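Putative aminooxidase (Propionibacterium acnes, PDB 2BA9) isomerises polyunsaturated fatty acids, producing conjugated linoleic acid, and binds flavin-adenine dinucleotide in a fold of the flavin-containing amine oxidoreductase family. Local coordinates at residues Y272-I276 with W383-V387; Y369-H373 with E401-G406. All blocks are in the same frame, centred on the assembly; numbering follows the deposited sequence.

Contact 1: residues Y272-I276 with W383-V387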
loop_
_atom_site.group_PDB
_atom_site.type_symbol
_atom_site.label_atom_id
_atom_site.label_comp_id
_atom_site.label_asym_id
_atom_site.label_seq_id
_atom_site.Cartn_x
_atom_site.Cartn_y
_atom_site.Cartn_z
ATOM N N TYR A 272 -3.401 6.602 20.645
ATOM C CA TYR A 272 -3.293 5.471 19.719
ATOM C C TYR A 272 -2.768 5.855 18.344
ATOM O O TYR A 272 -1.916 5.154 17.795
ATOM C CB TYR A 272 -4.618 4.693 19.654
ATOM C CG TYR A 272 -4.745 3.819 20.886
ATOM C CD1 TYR A 272 -5.087 4.368 22.112
ATOM C CD2 TYR A 272 -4.424 2.466 20.839
ATOM C CE1 TYR A 272 -5.162 3.576 23.261
ATOM C CE2 TYR A 272 -4.486 1.674 21.967
ATOM C CZ TYR A 272 -4.853 2.232 23.177
ATOM O OH TYR A 272 -4.915 1.451 24.305
ATOM N N PHE A 273 -3.215 6.979 17.801
ATOM C CA PHE A 273 -2.716 7.383 16.484
ATOM C C PHE A 273 -1.222 7.783 16.523
ATOM O O PHE A 273 -0.518 7.669 15.511
ATOM C CB PHE A 273 -3.589 8.476 15.860
ATOM C CG PHE A 273 -5.044 8.081 15.677
ATOM C CD1 PHE A 273 -5.461 6.748 15.738
ATOM C CD2 PHE A 273 -5.996 9.046 15.405
ATOM C CE1 PHE A 273 -6.803 6.414 15.562
ATOM C CE2 PHE A 273 -7.330 8.707 15.215
ATOM C CZ PHE A 273 -7.734 7.394 15.303
ATOM N N SER A 274 -0.753 8.218 17.693
ATOM C CA SER A 274 0.672 8.511 17.918
ATOM C C SER A 274 1.562 7.288 17.829
ATOM O O SER A 274 2.776 7.438 17.724
ATOM C CB SER A 274 0.908 9.135 19.300
ATOM O OG SER A 274 0.269 10.388 19.433
ATOM N N LYS A 275 0.985 6.085 17.912
ATOM C CA LYS A 275 1.764 4.847 17.822
ATOM C C LYS A 275 2.005 4.378 16.384
ATOM O O LYS A 275 2.786 3.439 16.158
ATOM C CB LYS A 275 1.066 3.715 18.565
ATOM C CG LYS A 275 0.855 3.939 20.052
ATOM C CD LYS A 275 -0.065 2.857 20.616
ATOM C CE LYS A 275 -0.501 3.139 22.030
ATOM N NZ LYS A 275 0.618 3.069 22.980
ATOM N N ILE A 276 1.311 5.004 15.434
ATOM C CA ILE A 276 1.409 4.646 14.021
ATOM C C ILE A 276 2.831 4.924 13.544
ATOM O O ILE A 276 3.377 5.993 13.804
ATOM C CB ILE A 276 0.429 5.456 13.135
ATOM C CG1 ILE A 276 -1.035 5.145 13.509
ATOM C CG2 ILE A 276 0.650 5.150 11.644
ATOM C CD1 ILE A 276 -2.039 6.086 12.872
ATOM N N TRP A 383 -4.116 -2.783 19.784
ATOM C CA TRP A 383 -4.309 -1.547 19.001
ATOM C C TRP A 383 -5.632 -1.492 18.235
ATOM O O TRP A 383 -6.378 -0.551 18.397
ATOM C CB TRP A 383 -3.142 -1.307 18.024
ATOM C CG TRP A 383 -3.002 0.134 17.590
ATOM C CD1 TRP A 383 -2.225 1.105 18.185
ATOM C CD2 TRP A 383 -3.633 0.764 16.465
ATOM N NE1 TRP A 383 -2.351 2.296 17.499
ATOM C CE2 TRP A 383 -3.209 2.113 16.446
ATOM C CE3 TRP A 383 -4.524 0.320 15.480
ATOM C CZ2 TRP A 383 -3.648 3.013 15.489
ATOM C CZ3 TRP A 383 -4.952 1.219 14.518
ATOM C CH2 TRP A 383 -4.514 2.547 14.529
ATOM N N TYR A 384 -5.922 -2.521 17.443
ATOM C CA TYR A 384 -7.100 -2.535 16.545
ATOM C C TYR A 384 -8.421 -2.873 17.261
ATOM O O TYR A 384 -9.499 -2.542 16.771
ATOM C CB TYR A 384 -6.873 -3.503 15.367
ATOM C CG TYR A 384 -5.847 -3.036 14.368
ATOM C CD1 TYR A 384 -6.212 -2.229 13.297
ATOM C CD2 TYR A 384 -4.508 -3.399 14.485
ATOM C CE1 TYR A 384 -5.290 -1.796 12.375
ATOM C CE2 TYR A 384 -3.553 -2.955 13.549
ATOM C CZ TYR A 384 -3.960 -2.152 12.498
ATOM O OH TYR A 384 -3.062 -1.685 11.555
ATOM N N GLU A 385 -8.341 -3.540 18.411
ATOM C CA GLU A 385 -9.512 -3.721 19.250
ATOM C C GLU A 385 -9.957 -2.344 19.719
ATOM O O GLU A 385 -11.138 -2.012 19.673
ATOM C CB GLU A 385 -9.208 -4.640 20.446
ATOM C CG GLU A 385 -8.996 -6.103 20.047
ATOM C CD GLU A 385 -8.937 -7.036 21.237
ATOM O OE1 GLU A 385 -9.966 -7.171 21.916
ATOM O OE2 GLU A 385 -7.872 -7.647 21.482
ATOM N N LYS A 386 -8.992 -1.530 20.139
ATOM C CA LYS A 386 -9.280 -0.160 20.537
ATOM C C LYS A 386 -9.800 0.667 19.358
ATOM O O LYS A 386 -10.899 1.210 19.418
ATOM C CB LYS A 386 -8.037 0.499 21.141
ATOM C CG LYS A 386 -8.258 1.937 21.585
ATOM C CD LYS A 386 -9.155 2.041 22.833
ATOM C CE LYS A 386 -8.906 3.342 23.601
ATOM N NZ LYS A 386 -9.423 3.349 25.012
ATOM N N VAL A 387 -9.025 0.755 18.280
ATOM C CA VAL A 387 -9.367 1.699 17.208
ATOM C C VAL A 387 -10.672 1.315 16.491
ATOM O O VAL A 387 -11.484 2.193 16.175
ATOM C CB VAL A 387 -8.190 1.932 16.249
ATOM C CG1 VAL A 387 -8.609 2.819 15.062
ATOM C CG2 VAL A 387 -7.041 2.570 17.013
#

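Contact 2: residues Y369-H373 with E401-G406. With FAD (flavin-adenine dinucleotide), chain D.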
loop_
_atom_site.group_PDB
_atom_site.type_symbol
_atom_site.label_atom_id
_atom_site.label_comp_id
_atom_site.label_asym_id
_atom_site.label_seq_id
_atom_site.Cartn_x
_atom_site.Cartn_y
_atom_site.Cartn_z
ATOM N N TYR A 369 4.752 8.581 1.800
ATOM C CA TYR A 369 4.233 8.143 3.092
ATOM C C TYR A 369 3.599 6.795 2.804
ATOM O O TYR A 369 2.581 6.690 2.090
ATOM C CB TYR A 369 3.204 9.117 3.639
ATOM C CG TYR A 369 2.526 8.668 4.907
ATOM C CD1 TYR A 369 3.027 9.019 6.158
ATOM C CD2 TYR A 369 1.357 7.907 4.862
ATOM C CE1 TYR A 369 2.371 8.623 7.335
ATOM C CE2 TYR A 369 0.711 7.504 6.023
ATOM C CZ TYR A 369 1.226 7.857 7.246
ATOM O OH TYR A 369 0.574 7.451 8.381
ATOM N N TYR A 370 4.224 5.763 3.351
ATOM C CA TYR A 370 3.984 4.414 2.904
ATOM C C TYR A 370 3.729 3.508 4.087
ATOM O O TYR A 370 4.291 3.698 5.173
ATOM C CB TYR A 370 5.198 3.915 2.120
ATOM C CG TYR A 370 4.889 2.774 1.173
ATOM C CD1 TYR A 370 4.115 2.983 0.044
ATOM C CD2 TYR A 370 5.378 1.497 1.406
ATOM C CE1 TYR A 370 3.820 1.946 -0.827
ATOM C CE2 TYR A 370 5.091 0.447 0.533
ATOM C CZ TYR A 370 4.310 0.688 -0.587
ATOM O OH TYR A 370 4.020 -0.316 -1.455
ATOM N N PHE A 371 2.873 2.527 3.843
ATOM C CA PHE A 371 2.563 1.457 4.777
ATOM C C PHE A 371 2.453 1.878 6.235
ATOM O O PHE A 371 3.279 1.475 7.051
ATOM C CB PHE A 371 3.584 0.310 4.623
ATOM C CG PHE A 371 3.262 -0.912 5.465
ATOM C CD1 PHE A 371 1.944 -1.354 5.626
ATOM C CD2 PHE A 371 4.272 -1.611 6.098
ATOM C CE1 PHE A 371 1.643 -2.489 6.377
ATOM C CE2 PHE A 371 3.981 -2.739 6.883
ATOM C CZ PHE A 371 2.659 -3.181 7.013
ATOM N N PRO A 372 1.421 2.677 6.575
ATOM C CA PRO A 372 1.219 2.911 7.997
ATOM C C PRO A 372 0.853 1.607 8.680
ATOM O O PRO A 372 0.048 0.828 8.162
ATOM C CB PRO A 372 0.034 3.888 8.043
ATOM C CG PRO A 372 -0.692 3.656 6.727
ATOM C CD PRO A 372 0.417 3.374 5.749
ATOM N N HIS A 373 1.446 1.373 9.835
ATOM C CA HIS A 373 1.172 0.179 10.607
ATOM C C HIS A 373 1.601 0.404 12.059
ATOM O O HIS A 373 2.118 1.473 12.402
ATOM C CB HIS A 373 1.886 -1.025 9.993
ATOM C CG HIS A 373 3.375 -0.927 9.995
ATOM N ND1 HIS A 373 4.074 -0.142 9.096
ATOM C CD2 HIS A 373 4.306 -1.552 10.749
ATOM C CE1 HIS A 373 5.369 -0.276 9.314
ATOM N NE2 HIS A 373 5.539 -1.123 10.312
ATOM N N GLU A 401 -5.198 2.973 4.690
ATOM C CA GLU A 401 -4.164 1.946 4.816
ATOM C C GLU A 401 -3.995 1.420 6.249
ATOM O O GLU A 401 -3.916 0.214 6.437
ATOM C CB GLU A 401 -2.846 2.445 4.261
ATOM C CG GLU A 401 -2.850 2.619 2.730
ATOM C CD GLU A 401 -1.576 3.263 2.203
ATOM O OE1 GLU A 401 -1.103 4.228 2.835
ATOM O OE2 GLU A 401 -1.052 2.818 1.165
ATOM N N ILE A 402 -3.988 2.310 7.242
ATOM C CA ILE A 402 -3.753 1.910 8.637
ATOM C C ILE A 402 -4.724 0.828 9.133
ATOM O O ILE A 402 -4.307 -0.028 9.891
ATOM C CB ILE A 402 -3.764 3.128 9.614
ATOM C CG1 ILE A 402 -3.214 2.755 11.006
ATOM C CG2 ILE A 402 -5.190 3.708 9.734
ATOM C CD1 ILE A 402 -1.922 1.969 11.026
ATOM N N MET A 403 -5.975 0.837 8.657
ATOM C CA MET A 403 -7.029 -0.092 9.143
ATOM C C MET A 403 -7.088 -1.443 8.420
ATOM O O MET A 403 -7.829 -2.354 8.829
ATOM C CB MET A 403 -8.424 0.553 9.049
ATOM C CG MET A 403 -8.600 1.841 9.841
ATOM S SD MET A 403 -7.990 1.796 11.551
ATOM C CE MET A 403 -8.977 0.457 12.223
ATOM N N SER A 404 -6.317 -1.554 7.344
ATOM C CA SER A 404 -6.308 -2.736 6.497
ATOM C C SER A 404 -4.857 -3.075 6.152
ATOM O O SER A 404 -4.163 -3.726 6.930
ATOM C CB SER A 404 -7.159 -2.503 5.232
ATOM O OG SER A 404 -6.735 -1.352 4.493
ATOM N N PHE A 405 -4.400 -2.618 4.994
ATOM C CA PHE A 405 -3.025 -2.830 4.580
ATOM C C PHE A 405 -2.713 -1.819 3.501
ATOM O O PHE A 405 -3.628 -1.322 2.840
ATOM C CB PHE A 405 -2.838 -4.256 4.060
ATOM C CG PHE A 405 -1.453 -4.542 3.608
ATOM C CD1 PHE A 405 -0.447 -4.779 4.536
ATOM C CD2 PHE A 405 -1.137 -4.543 2.255
ATOM C CE1 PHE A 405 0.854 -5.029 4.118
ATOM C CE2 PHE A 405 0.162 -4.781 1.831
ATOM C CZ PHE A 405 1.155 -5.038 2.762
ATOM N N GLY A 406 -1.429 -1.514 3.336
ATOM C CA GLY A 406 -0.973 -0.571 2.333
ATOM C C GLY A 406 -1.018 -1.078 0.898
ATOM O O GLY A 406 -0.024 -0.966 0.192
HETATM P PA FAD D . -3.273 7.074 -0.646
HETATM O O1A FAD D . -3.120 6.300 -1.923
HETATM O O2A FAD D . -1.999 7.564 0.010
HETATM O O5B FAD D . -4.157 8.376 -0.943
HETATM C C5B FAD D . -4.465 9.213 0.146
HETATM C C4B FAD D . -5.092 10.500 -0.350
HETATM O O4B FAD D . -5.426 11.303 0.764
HETATM C C3B FAD D . -4.142 11.287 -1.254
HETATM O O3B FAD D . -4.781 11.592 -2.473
HETATM C C2B FAD D . -3.798 12.508 -0.433
HETATM O O2B FAD D . -3.446 13.638 -1.231
HETATM C C1B FAD D . -5.037 12.626 0.473
HETATM N N9A FAD D . -4.714 13.401 1.684
HETATM C C8A FAD D . -3.691 13.173 2.580
HETATM N N7A FAD D . -3.729 14.136 3.543
HETATM C C5A FAD D . -4.767 14.975 3.271
HETATM C C6A FAD D . -5.264 16.134 3.901
HETATM N N6A FAD D . -4.927 16.380 5.208
HETATM N N1A FAD D . -6.388 16.755 3.367
HETATM C C2A FAD D . -6.982 16.293 2.201
HETATM N N3A FAD D . -6.479 15.154 1.587
HETATM C C4A FAD D . -5.385 14.519 2.095
HETATM N N1 FAD D . -0.691 -1.286 -4.126
HETATM C C2 FAD D . -1.078 -2.495 -4.668
HETATM O O2 FAD D . -2.217 -2.920 -4.471
HETATM N N3 FAD D . -0.176 -3.236 -5.406
HETATM C C4 FAD D . 1.099 -2.759 -5.628
HETATM O O4 FAD D . 1.878 -3.442 -6.311
HETATM C C4X FAD D . 1.489 -1.527 -5.092
HETATM N N5 FAD D . 2.766 -1.026 -5.274
HETATM C C5X FAD D . 3.107 0.256 -4.889
HETATM C C6 FAD D . 4.355 0.785 -5.212
HETATM C C7 FAD D . 4.669 2.093 -4.850
HETATM C C7M FAD D . 6.017 2.636 -5.231
HETATM C C8 FAD D . 3.741 2.864 -4.155
HETATM C C8M FAD D . 4.032 4.274 -3.740
HETATM C C9 FAD D . 2.500 2.324 -3.832
HETATM C C9A FAD D . 2.170 1.014 -4.183
HETATM N N10 FAD D . 0.929 0.440 -3.848
HETATM C C10 FAD D . 0.568 -0.788 -4.355
HETATM C "C1'" FAD D . 0.132 0.955 -2.697
HETATM C "C2'" FAD D . -1.102 1.722 -3.155
HETATM O "O2'" FAD D . -0.794 2.676 -4.166
HETATM C "C3'" FAD D . -1.702 2.394 -1.930
HETATM O "O3'" FAD D . -1.860 1.425 -0.890
HETATM C "C4'" FAD D . -3.027 3.057 -2.266
HETATM O "O4'" FAD D . -2.837 4.201 -3.091
HETATM C "C5'" FAD D . -3.731 3.414 -0.964
HETATM O "O5'" FAD D . -4.795 4.288 -1.216
HETATM P P FAD D . -5.346 5.252 -0.036
HETATM O O1P FAD D . -6.452 6.149 -0.560
HETATM O O2P FAD D . -5.798 4.385 1.087
HETATM O O3P FAD D . -4.115 6.188 0.396
HETATM O O HOH W 1 1.334 1.797 1.734
HETATM O O HOH W 2 -1.234 -0.079 5.971
#

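Contact 1: residues Y272-I276 with W383-V387
The type I beta turn F273-I276, at the C-terminal end of helix 267-273, meets the first turn of helix 383-389 through the indole of W383 and the ring of Y272. One hydrogen bond joins the two segments: W383 NE1 donates to Y272 O at 2.9 Å, with an N-H...O angle of 149°. The carbonyl oxygen lies at the edge of the indole, in its plane, whereas NE1 stands above the plane of the carbonyl group. K275 N reaches the same oxygen from the opposite face, at 3.0 Å, and this double grip holds the Y272 carbonyl from both faces.

A chi1 of -158° swings the W383 indole away from its own backbone N and across to the turn. Y272 CD2 sits over one indole face, 3.7 Å from W383 CD1, the two rings being oblique with planes at 55°. K275 CD touches the indole edge, and I276 CG1 approaches W383 CZ2 to 3.9 Å. On the tyrosine, K386 CG lies almost on the ring normal, 3.7 Å from the centroid of Y272, a CH-pi contact over the face; K275 CE rests off-centre on the opposite face, so two lysine chains sandwich the phenol. Deeper in, F273 turns its ring edge to V387, with CE1 4.1 Å from V387 CG1, and meets Y398 edge-to-face. The arrangement is plain helix-to-turn packing, a partly buried cluster of aromatic and aliphatic groups around one indole-to-carbonyl bond, joining the end of helix 267-273 to the start of helix 383-389 within the fold of the flavin-containing amine oxidoreductase family.

Contact 2: residues Y369-H373 with E401-G406
Nonpolar packing brings the end of strand 359-373 against the loop that precedes helix 408-423. The ring of P372 lies across E401, its CG 3.5 Å from E401 CB, and its CB also faces I402. The CG1 branch of I402, turned away from its own backbone N, carries CD1 to 3.6 Å from H373 CA. On the other flank F371 and F405 pack obliquely, planes at 55°, with F371 CE1 3.5 Å from F405 CE1.

No direct hydrogen bond joins the two segments; two waters bridge them. One water accepts from F371 N and donates to E401 OE2, both at 2.7 Å, with a weak bond to G406 O. Another donates to P372 O and, weakly, to E401 O. Within the strand, H373 ND1 donates to F371 O at 2.7 Å and 168°, nearly straight and in the imidazole plane; this sets the imidazole rotation and brings ND1 over one face of the F371 ring.

The cofactor is met from both segments. Extended beyond CG, E401 delivers OE2 to the ribityl hydroxyl, and FAD O3' donates to it at 2.6 Å. Y370 CE1 comes to 3.3 Å from FAD C9, which lies at the edge of the tyrosine ring, while Y370 OH is bonded to the carbonyl of F168. E401 OE1 forms a salt bridge with K45, itself hydrogen-bonded to FAD. The carboxylate is thus shared between lysine, water and ribityl hydroxyl, which probably favours its ionised form and ties strand, loop and cofactor into one buried polar network.

Contacts 1 and 2 adjoin, their centres about 12 Å apart, and their segments alternate along the chain. They touch directly: Y384 OH lies 2.7 Å from I402 O, a probable hydrogen bond, while W383 CH2 packs 3.8 Å from I402 CG1 and I276 CG2 3.9 Å from P372 CB. I402 and P372, which meet each other in contact 2, therefore also touch residues of contact 1. Only contact 2 reaches the cofactor, through Y370, E401 and G406; in contact 1 the side chain of I276 remains about 12 Å from the FAD, so contact 1 reaches the FAD site only indirectly, through its packing on contact 2.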